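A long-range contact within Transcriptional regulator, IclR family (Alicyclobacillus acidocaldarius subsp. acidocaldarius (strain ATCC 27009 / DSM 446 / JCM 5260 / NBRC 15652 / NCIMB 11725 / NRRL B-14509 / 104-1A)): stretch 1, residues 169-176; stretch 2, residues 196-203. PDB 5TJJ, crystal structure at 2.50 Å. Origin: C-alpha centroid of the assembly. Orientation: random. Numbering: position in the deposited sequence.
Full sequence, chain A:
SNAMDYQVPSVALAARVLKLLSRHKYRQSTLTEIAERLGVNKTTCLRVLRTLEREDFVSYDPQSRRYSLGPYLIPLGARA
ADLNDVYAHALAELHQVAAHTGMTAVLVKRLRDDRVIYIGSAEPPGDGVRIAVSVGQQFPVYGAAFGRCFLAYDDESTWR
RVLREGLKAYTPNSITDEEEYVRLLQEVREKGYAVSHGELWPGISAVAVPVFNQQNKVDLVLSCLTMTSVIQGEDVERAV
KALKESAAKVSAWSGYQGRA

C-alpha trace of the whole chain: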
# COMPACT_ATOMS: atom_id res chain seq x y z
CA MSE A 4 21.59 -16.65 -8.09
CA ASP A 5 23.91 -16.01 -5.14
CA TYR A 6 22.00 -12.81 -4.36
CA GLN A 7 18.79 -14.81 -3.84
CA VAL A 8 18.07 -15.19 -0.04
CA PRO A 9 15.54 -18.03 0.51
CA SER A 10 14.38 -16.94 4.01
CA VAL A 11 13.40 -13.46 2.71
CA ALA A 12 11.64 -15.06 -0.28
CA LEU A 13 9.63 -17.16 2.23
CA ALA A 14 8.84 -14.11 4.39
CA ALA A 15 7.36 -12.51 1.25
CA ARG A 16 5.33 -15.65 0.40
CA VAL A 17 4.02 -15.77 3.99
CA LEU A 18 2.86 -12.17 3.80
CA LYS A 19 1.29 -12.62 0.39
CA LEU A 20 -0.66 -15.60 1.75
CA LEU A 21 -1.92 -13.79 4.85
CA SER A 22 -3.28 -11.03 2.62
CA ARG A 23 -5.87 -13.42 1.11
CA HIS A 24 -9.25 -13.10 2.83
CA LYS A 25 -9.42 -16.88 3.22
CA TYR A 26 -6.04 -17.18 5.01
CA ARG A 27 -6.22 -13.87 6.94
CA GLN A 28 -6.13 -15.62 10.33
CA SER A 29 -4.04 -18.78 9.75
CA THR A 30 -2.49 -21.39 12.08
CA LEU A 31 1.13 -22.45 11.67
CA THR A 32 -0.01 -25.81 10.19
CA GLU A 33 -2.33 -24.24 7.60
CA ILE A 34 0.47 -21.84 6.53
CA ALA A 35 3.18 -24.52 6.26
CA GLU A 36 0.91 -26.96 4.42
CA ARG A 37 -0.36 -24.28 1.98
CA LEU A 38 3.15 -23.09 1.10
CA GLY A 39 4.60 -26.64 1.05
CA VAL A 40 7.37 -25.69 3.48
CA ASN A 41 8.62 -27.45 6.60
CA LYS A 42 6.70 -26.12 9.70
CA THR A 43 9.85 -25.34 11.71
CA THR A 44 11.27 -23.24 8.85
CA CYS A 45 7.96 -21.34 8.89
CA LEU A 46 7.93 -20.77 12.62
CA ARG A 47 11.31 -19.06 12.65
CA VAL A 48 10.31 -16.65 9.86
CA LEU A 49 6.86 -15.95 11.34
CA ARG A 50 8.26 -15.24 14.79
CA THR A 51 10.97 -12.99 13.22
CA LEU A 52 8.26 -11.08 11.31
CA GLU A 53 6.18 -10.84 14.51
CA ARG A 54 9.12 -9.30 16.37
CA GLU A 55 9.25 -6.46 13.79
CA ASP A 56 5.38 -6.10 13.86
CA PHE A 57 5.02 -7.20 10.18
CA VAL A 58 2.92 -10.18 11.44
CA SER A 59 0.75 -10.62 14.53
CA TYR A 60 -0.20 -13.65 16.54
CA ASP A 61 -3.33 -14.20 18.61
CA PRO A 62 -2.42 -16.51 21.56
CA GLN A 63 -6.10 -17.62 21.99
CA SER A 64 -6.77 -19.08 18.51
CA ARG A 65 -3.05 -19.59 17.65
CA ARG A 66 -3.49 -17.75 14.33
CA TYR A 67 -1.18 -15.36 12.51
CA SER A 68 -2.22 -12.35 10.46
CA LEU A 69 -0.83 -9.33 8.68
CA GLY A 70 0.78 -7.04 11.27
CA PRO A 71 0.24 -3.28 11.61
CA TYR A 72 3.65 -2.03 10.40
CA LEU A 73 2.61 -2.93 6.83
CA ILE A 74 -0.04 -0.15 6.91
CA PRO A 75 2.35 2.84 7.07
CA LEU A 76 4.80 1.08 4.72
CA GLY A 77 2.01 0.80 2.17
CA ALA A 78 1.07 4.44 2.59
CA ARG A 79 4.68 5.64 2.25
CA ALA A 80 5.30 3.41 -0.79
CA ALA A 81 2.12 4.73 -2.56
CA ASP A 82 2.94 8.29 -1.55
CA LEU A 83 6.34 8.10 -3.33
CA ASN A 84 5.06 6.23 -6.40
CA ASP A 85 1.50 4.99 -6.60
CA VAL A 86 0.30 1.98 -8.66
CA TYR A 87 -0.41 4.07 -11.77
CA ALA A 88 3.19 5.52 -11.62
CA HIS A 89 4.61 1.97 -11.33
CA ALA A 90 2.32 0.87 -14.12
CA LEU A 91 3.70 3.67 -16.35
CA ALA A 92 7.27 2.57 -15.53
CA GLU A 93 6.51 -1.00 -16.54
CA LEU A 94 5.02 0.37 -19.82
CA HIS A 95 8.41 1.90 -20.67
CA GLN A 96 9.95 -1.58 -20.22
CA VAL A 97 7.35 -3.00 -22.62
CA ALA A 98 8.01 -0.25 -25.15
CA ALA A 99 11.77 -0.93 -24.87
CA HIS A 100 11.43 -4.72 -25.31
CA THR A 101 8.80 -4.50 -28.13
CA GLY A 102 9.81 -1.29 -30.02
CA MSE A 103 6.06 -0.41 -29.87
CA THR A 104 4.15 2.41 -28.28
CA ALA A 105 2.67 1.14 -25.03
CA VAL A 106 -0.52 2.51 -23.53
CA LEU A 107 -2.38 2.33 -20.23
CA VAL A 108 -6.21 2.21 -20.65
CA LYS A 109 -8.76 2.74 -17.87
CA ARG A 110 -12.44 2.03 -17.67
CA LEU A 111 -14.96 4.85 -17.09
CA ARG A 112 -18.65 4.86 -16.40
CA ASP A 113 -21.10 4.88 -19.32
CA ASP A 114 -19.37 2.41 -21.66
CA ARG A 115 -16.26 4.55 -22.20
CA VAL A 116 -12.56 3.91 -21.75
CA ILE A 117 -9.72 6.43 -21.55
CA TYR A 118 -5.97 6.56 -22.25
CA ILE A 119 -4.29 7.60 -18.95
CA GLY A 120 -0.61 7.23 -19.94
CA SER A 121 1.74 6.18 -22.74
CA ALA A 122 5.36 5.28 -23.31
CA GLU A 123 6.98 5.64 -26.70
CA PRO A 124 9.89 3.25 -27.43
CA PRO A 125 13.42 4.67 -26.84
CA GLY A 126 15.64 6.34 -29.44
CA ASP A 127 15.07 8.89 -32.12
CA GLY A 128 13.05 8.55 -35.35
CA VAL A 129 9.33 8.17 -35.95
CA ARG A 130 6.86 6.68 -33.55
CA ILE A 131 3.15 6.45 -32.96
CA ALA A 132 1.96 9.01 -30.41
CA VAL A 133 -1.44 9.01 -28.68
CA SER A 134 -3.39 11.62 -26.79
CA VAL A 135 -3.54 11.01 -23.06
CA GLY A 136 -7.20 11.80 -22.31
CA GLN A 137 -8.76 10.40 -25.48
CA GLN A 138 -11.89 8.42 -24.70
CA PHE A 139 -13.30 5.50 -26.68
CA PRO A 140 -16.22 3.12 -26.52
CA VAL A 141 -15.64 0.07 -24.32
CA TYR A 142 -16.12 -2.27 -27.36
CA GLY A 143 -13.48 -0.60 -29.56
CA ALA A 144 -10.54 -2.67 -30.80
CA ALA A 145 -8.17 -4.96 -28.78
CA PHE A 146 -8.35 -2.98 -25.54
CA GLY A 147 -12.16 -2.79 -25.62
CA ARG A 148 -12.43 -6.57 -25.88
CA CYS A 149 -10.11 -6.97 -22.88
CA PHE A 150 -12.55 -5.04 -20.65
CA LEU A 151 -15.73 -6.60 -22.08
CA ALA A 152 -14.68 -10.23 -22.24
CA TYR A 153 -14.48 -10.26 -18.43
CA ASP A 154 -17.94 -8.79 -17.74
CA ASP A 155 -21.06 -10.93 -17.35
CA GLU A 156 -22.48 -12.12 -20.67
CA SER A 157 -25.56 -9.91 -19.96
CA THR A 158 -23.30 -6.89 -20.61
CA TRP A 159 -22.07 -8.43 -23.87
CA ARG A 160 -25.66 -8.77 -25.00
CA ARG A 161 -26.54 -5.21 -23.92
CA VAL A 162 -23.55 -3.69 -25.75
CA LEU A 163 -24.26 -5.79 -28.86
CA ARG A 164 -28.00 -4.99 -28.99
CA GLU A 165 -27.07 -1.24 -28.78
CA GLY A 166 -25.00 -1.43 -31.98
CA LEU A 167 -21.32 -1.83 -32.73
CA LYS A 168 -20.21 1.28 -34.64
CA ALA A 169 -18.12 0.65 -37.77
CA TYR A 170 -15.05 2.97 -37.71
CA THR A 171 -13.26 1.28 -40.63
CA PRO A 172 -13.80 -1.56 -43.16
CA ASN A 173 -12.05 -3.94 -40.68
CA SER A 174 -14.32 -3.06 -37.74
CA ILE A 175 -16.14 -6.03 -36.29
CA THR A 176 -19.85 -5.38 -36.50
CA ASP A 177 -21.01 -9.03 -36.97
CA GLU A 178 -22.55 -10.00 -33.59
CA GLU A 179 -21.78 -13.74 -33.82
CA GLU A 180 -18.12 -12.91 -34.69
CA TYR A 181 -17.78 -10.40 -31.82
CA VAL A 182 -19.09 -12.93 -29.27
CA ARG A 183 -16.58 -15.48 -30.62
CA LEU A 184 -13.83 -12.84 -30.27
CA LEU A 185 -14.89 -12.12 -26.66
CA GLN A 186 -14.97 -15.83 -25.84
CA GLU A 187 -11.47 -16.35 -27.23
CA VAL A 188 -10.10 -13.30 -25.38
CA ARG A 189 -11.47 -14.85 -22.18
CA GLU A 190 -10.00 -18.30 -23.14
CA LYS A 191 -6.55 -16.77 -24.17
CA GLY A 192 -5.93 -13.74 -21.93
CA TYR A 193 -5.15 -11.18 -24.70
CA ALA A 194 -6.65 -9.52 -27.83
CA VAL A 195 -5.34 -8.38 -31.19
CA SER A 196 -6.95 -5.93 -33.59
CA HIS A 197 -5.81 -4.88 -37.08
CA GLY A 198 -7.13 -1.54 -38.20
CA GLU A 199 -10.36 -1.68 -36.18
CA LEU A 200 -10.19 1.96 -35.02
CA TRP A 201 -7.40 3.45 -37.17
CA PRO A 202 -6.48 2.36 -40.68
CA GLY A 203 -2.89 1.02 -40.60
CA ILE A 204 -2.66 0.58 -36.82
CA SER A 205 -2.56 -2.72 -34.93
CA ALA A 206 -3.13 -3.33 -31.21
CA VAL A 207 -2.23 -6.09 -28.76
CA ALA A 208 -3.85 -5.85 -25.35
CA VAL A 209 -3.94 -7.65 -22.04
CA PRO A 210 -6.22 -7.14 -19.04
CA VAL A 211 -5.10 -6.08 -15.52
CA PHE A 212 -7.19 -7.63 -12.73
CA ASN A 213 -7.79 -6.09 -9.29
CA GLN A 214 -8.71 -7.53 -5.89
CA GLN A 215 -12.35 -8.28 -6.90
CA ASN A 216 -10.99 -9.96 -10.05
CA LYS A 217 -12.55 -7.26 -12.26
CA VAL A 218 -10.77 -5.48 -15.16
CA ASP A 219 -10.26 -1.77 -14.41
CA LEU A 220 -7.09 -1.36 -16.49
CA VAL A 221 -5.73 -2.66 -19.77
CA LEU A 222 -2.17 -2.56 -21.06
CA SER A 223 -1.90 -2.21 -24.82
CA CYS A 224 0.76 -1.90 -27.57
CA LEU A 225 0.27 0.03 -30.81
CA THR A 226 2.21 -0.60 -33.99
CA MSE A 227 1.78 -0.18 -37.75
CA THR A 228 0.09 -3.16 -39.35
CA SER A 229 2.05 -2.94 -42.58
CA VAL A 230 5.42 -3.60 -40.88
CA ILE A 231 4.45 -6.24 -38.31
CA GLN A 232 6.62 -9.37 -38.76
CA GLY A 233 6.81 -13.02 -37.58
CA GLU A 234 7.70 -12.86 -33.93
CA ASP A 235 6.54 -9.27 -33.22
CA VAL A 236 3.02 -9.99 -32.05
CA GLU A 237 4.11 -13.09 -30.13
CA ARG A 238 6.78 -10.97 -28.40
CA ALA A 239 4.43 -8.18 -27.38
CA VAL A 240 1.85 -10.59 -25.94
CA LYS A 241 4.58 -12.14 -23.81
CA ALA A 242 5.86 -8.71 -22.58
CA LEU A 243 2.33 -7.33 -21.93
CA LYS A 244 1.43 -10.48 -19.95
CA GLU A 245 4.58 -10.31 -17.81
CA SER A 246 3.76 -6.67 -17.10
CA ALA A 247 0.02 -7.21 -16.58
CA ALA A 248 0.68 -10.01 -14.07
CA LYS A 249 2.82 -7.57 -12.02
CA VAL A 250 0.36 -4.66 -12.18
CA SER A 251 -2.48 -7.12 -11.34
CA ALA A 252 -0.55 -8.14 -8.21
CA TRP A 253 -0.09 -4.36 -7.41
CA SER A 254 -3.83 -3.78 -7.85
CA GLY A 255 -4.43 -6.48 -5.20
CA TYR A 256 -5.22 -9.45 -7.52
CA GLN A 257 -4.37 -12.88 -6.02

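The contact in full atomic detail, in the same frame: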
# COMPACT_ATOMS: atom_id res chain seq x y z
N ALA A 169 -19.17 1.02 -36.81
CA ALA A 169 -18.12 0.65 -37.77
C ALA A 169 -17.20 1.83 -38.09
O ALA A 169 -17.54 2.67 -38.92
CB ALA A 169 -18.76 0.12 -39.05
N TYR A 170 -16.03 1.89 -37.44
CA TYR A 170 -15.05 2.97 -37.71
C TYR A 170 -14.30 2.79 -39.03
O TYR A 170 -13.99 3.78 -39.70
CB TYR A 170 -14.05 3.11 -36.58
CG TYR A 170 -14.67 3.60 -35.30
CD1 TYR A 170 -14.90 4.95 -35.09
CD2 TYR A 170 -15.04 2.69 -34.30
CE1 TYR A 170 -15.48 5.40 -33.91
CE2 TYR A 170 -15.62 3.11 -33.12
CZ TYR A 170 -15.84 4.46 -32.92
OH TYR A 170 -16.42 4.86 -31.74
N THR A 171 -14.01 1.56 -39.40
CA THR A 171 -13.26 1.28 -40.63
C THR A 171 -13.89 0.08 -41.34
O THR A 171 -14.83 -0.49 -40.82
CB THR A 171 -11.78 0.95 -40.32
OG1 THR A 171 -11.70 -0.36 -39.74
CG2 THR A 171 -11.15 1.97 -39.35
N PRO A 172 -13.37 -0.29 -42.52
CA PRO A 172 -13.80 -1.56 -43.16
C PRO A 172 -13.42 -2.86 -42.43
O PRO A 172 -13.96 -3.92 -42.77
CB PRO A 172 -13.10 -1.52 -44.53
CG PRO A 172 -12.93 -0.07 -44.81
CD PRO A 172 -12.62 0.55 -43.48
N ASN A 173 -12.48 -2.78 -41.48
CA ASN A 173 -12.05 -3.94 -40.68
C ASN A 173 -12.70 -4.00 -39.32
O ASN A 173 -12.43 -4.93 -38.58
CB ASN A 173 -10.54 -3.92 -40.45
CG ASN A 173 -9.74 -3.77 -41.72
OD1 ASN A 173 -10.25 -3.99 -42.81
ND2 ASN A 173 -8.47 -3.39 -41.59
N SER A 174 -13.51 -3.00 -38.96
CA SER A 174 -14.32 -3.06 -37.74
C SER A 174 -15.19 -4.31 -37.71
O SER A 174 -15.73 -4.75 -38.72
CB SER A 174 -15.21 -1.83 -37.57
OG SER A 174 -14.49 -0.76 -37.00
N ILE A 175 -15.31 -4.87 -36.51
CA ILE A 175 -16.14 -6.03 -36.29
C ILE A 175 -17.47 -5.45 -35.88
O ILE A 175 -17.58 -4.78 -34.86
CB ILE A 175 -15.60 -6.95 -35.17
CG1 ILE A 175 -14.08 -7.19 -35.28
CG2 ILE A 175 -16.36 -8.28 -35.21
CD1 ILE A 175 -13.57 -7.61 -36.64
N THR A 176 -18.44 -5.67 -36.75
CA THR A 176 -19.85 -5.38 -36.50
C THR A 176 -20.78 -6.61 -36.55
O THR A 176 -21.94 -6.49 -36.19
CB THR A 176 -20.34 -4.37 -37.56
OG1 THR A 176 -20.06 -4.86 -38.88
CG2 THR A 176 -19.62 -3.04 -37.36
N SER A 196 -6.10 -6.56 -32.61
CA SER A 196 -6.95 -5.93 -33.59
C SER A 196 -6.06 -5.34 -34.66
O SER A 196 -4.96 -4.87 -34.36
CB SER A 196 -7.80 -4.84 -32.94
OG SER A 196 -7.05 -3.74 -32.47
N HIS A 197 -6.54 -5.39 -35.91
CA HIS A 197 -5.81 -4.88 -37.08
C HIS A 197 -6.68 -3.87 -37.81
O HIS A 197 -7.55 -4.21 -38.61
CB HIS A 197 -5.43 -6.01 -38.05
CG HIS A 197 -4.50 -7.03 -37.47
ND1 HIS A 197 -3.23 -6.71 -37.02
CD2 HIS A 197 -4.64 -8.37 -37.28
CE1 HIS A 197 -2.64 -7.80 -36.56
NE2 HIS A 197 -3.47 -8.82 -36.72
N GLY A 198 -6.44 -2.60 -37.53
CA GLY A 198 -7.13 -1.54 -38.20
C GLY A 198 -8.59 -1.42 -37.85
O GLY A 198 -9.37 -1.02 -38.69
N GLU A 199 -8.96 -1.73 -36.61
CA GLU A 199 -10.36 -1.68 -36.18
C GLU A 199 -10.80 -0.28 -35.78
O GLU A 199 -11.93 0.09 -36.04
CB GLU A 199 -10.65 -2.70 -35.09
CG GLU A 199 -10.68 -4.13 -35.64
CD GLU A 199 -10.86 -5.20 -34.56
OE1 GLU A 199 -11.72 -5.03 -33.65
OE2 GLU A 199 -10.14 -6.23 -34.61
N LEU A 200 -9.91 0.52 -35.20
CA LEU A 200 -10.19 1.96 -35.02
C LEU A 200 -9.46 2.87 -36.01
O LEU A 200 -10.03 3.86 -36.44
CB LEU A 200 -9.83 2.44 -33.62
CG LEU A 200 -10.72 1.95 -32.49
CD1 LEU A 200 -10.22 2.60 -31.21
CD2 LEU A 200 -12.20 2.24 -32.72
N TRP A 201 -8.20 2.58 -36.32
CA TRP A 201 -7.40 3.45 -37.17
C TRP A 201 -6.85 2.66 -38.33
O TRP A 201 -6.18 1.66 -38.12
CB TRP A 201 -6.24 4.01 -36.38
CG TRP A 201 -6.63 4.89 -35.26
CD1 TRP A 201 -7.23 6.09 -35.37
CD2 TRP A 201 -6.44 4.64 -33.88
NE1 TRP A 201 -7.45 6.61 -34.12
CE2 TRP A 201 -6.96 5.75 -33.19
CE3 TRP A 201 -5.89 3.59 -33.14
CZ2 TRP A 201 -6.93 5.85 -31.80
CZ3 TRP A 201 -5.86 3.68 -31.74
CH2 TRP A 201 -6.37 4.82 -31.09
N PRO A 202 -7.11 3.09 -39.57
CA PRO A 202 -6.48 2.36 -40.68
C PRO A 202 -4.96 2.35 -40.50
O PRO A 202 -4.40 3.36 -40.08
CB PRO A 202 -6.88 3.15 -41.91
CG PRO A 202 -7.96 4.05 -41.48
CD PRO A 202 -7.77 4.31 -40.03
N GLY A 203 -4.34 1.19 -40.72
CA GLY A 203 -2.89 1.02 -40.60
C GLY A 203 -2.31 0.68 -39.24
O GLY A 203 -1.14 0.35 -39.15

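Three side chains of stretch 1 donate hydrogen bonds to three consecutive backbone carbonyls of stretch 2, and these bonds are the main polar link of the contact. The shortest runs from Thr171 OG1 to Gly198 O, at 2.6 Å. Ser174 OG donates to Glu199 O at 2.9 Å, and Asn173 ND2 donates to His197 O at 3.2 Å, with an angle of 145° at the hydrogen. Because every acceptor is a main-chain oxygen, this part of the recognition reads the path of the 197-199 backbone rather than its side chains.

The three donors lie in a type I beta turn from Thr171 to Ser174, closed by a weak backbone bond from Ser174 N to Thr171 O at 3.4 Å. Inside the turn, Thr171 OG1 accepts from Asn173 N at 3.1 Å and, weakly, from Ser174 N at 3.3 Å. With its own proton given to Gly198 O, this hydroxyl ties the turn to the other stretch. Ser174 OG plays a similar double part: while donating to Glu199 O, it accepts weak bonds from Tyr170 N at 3.1 Å and from Thr171 N at 3.4 Å. Both hydroxyls thus link backbone amides of stretch 1 to carbonyls of stretch 2.

Stretch 1 has no regular helix or strand, and stretch 2 begins within a strand that starts earlier in the chain and includes Ser196 and His197. The backbones come close at Ser174 and Glu199, whose CA atoms lie 4.5 Å apart, and at Tyr170 and Leu200, where the CA separation is 5.6 Å. Gly198 has a phi of 69°, a value that by itself favours glycine, and the space beside it is already taken: an ideal CB here would lie 2.9 Å from Asn173 ND2, a clash. The bare alpha carbon therefore leaves room for the amide that bonds to His197 O.

Packing extends outward from these bonds. Glu199 has the largest area covered by the opposite stretch; its CG lies 3.5 Å from Asn173 O, and its OE1 is 3.6 Å from Ile175 CG1. Ile175 CG1 is aliphatic, so that approach is van der Waals only; the carboxylate oxygens bond elsewhere in the structure. Ile175 starts sideways from its CA, but the end of its side chain comes nearer to stretch 2. Thr171 uses its methyl as well as its hydroxyl: CG2 sits 3.6 Å from Leu200 O and 4.2 Å from Pro202 CD, so one small side chain combines a short hydrogen bond with van der Waals contacts, to a carbonyl oxygen and to a proline ring.

At the Tyr170 end, the CA-to-CB bond of Leu200 points away from stretch 1, yet its side chain bends back to bring CD2 within 3.3 Å of Tyr170 CD2, a tight apolar contact made obliquely to the ring. The two stretches together bury 387 Å², a modest area in which polar and apolar contacts are closely interleaved.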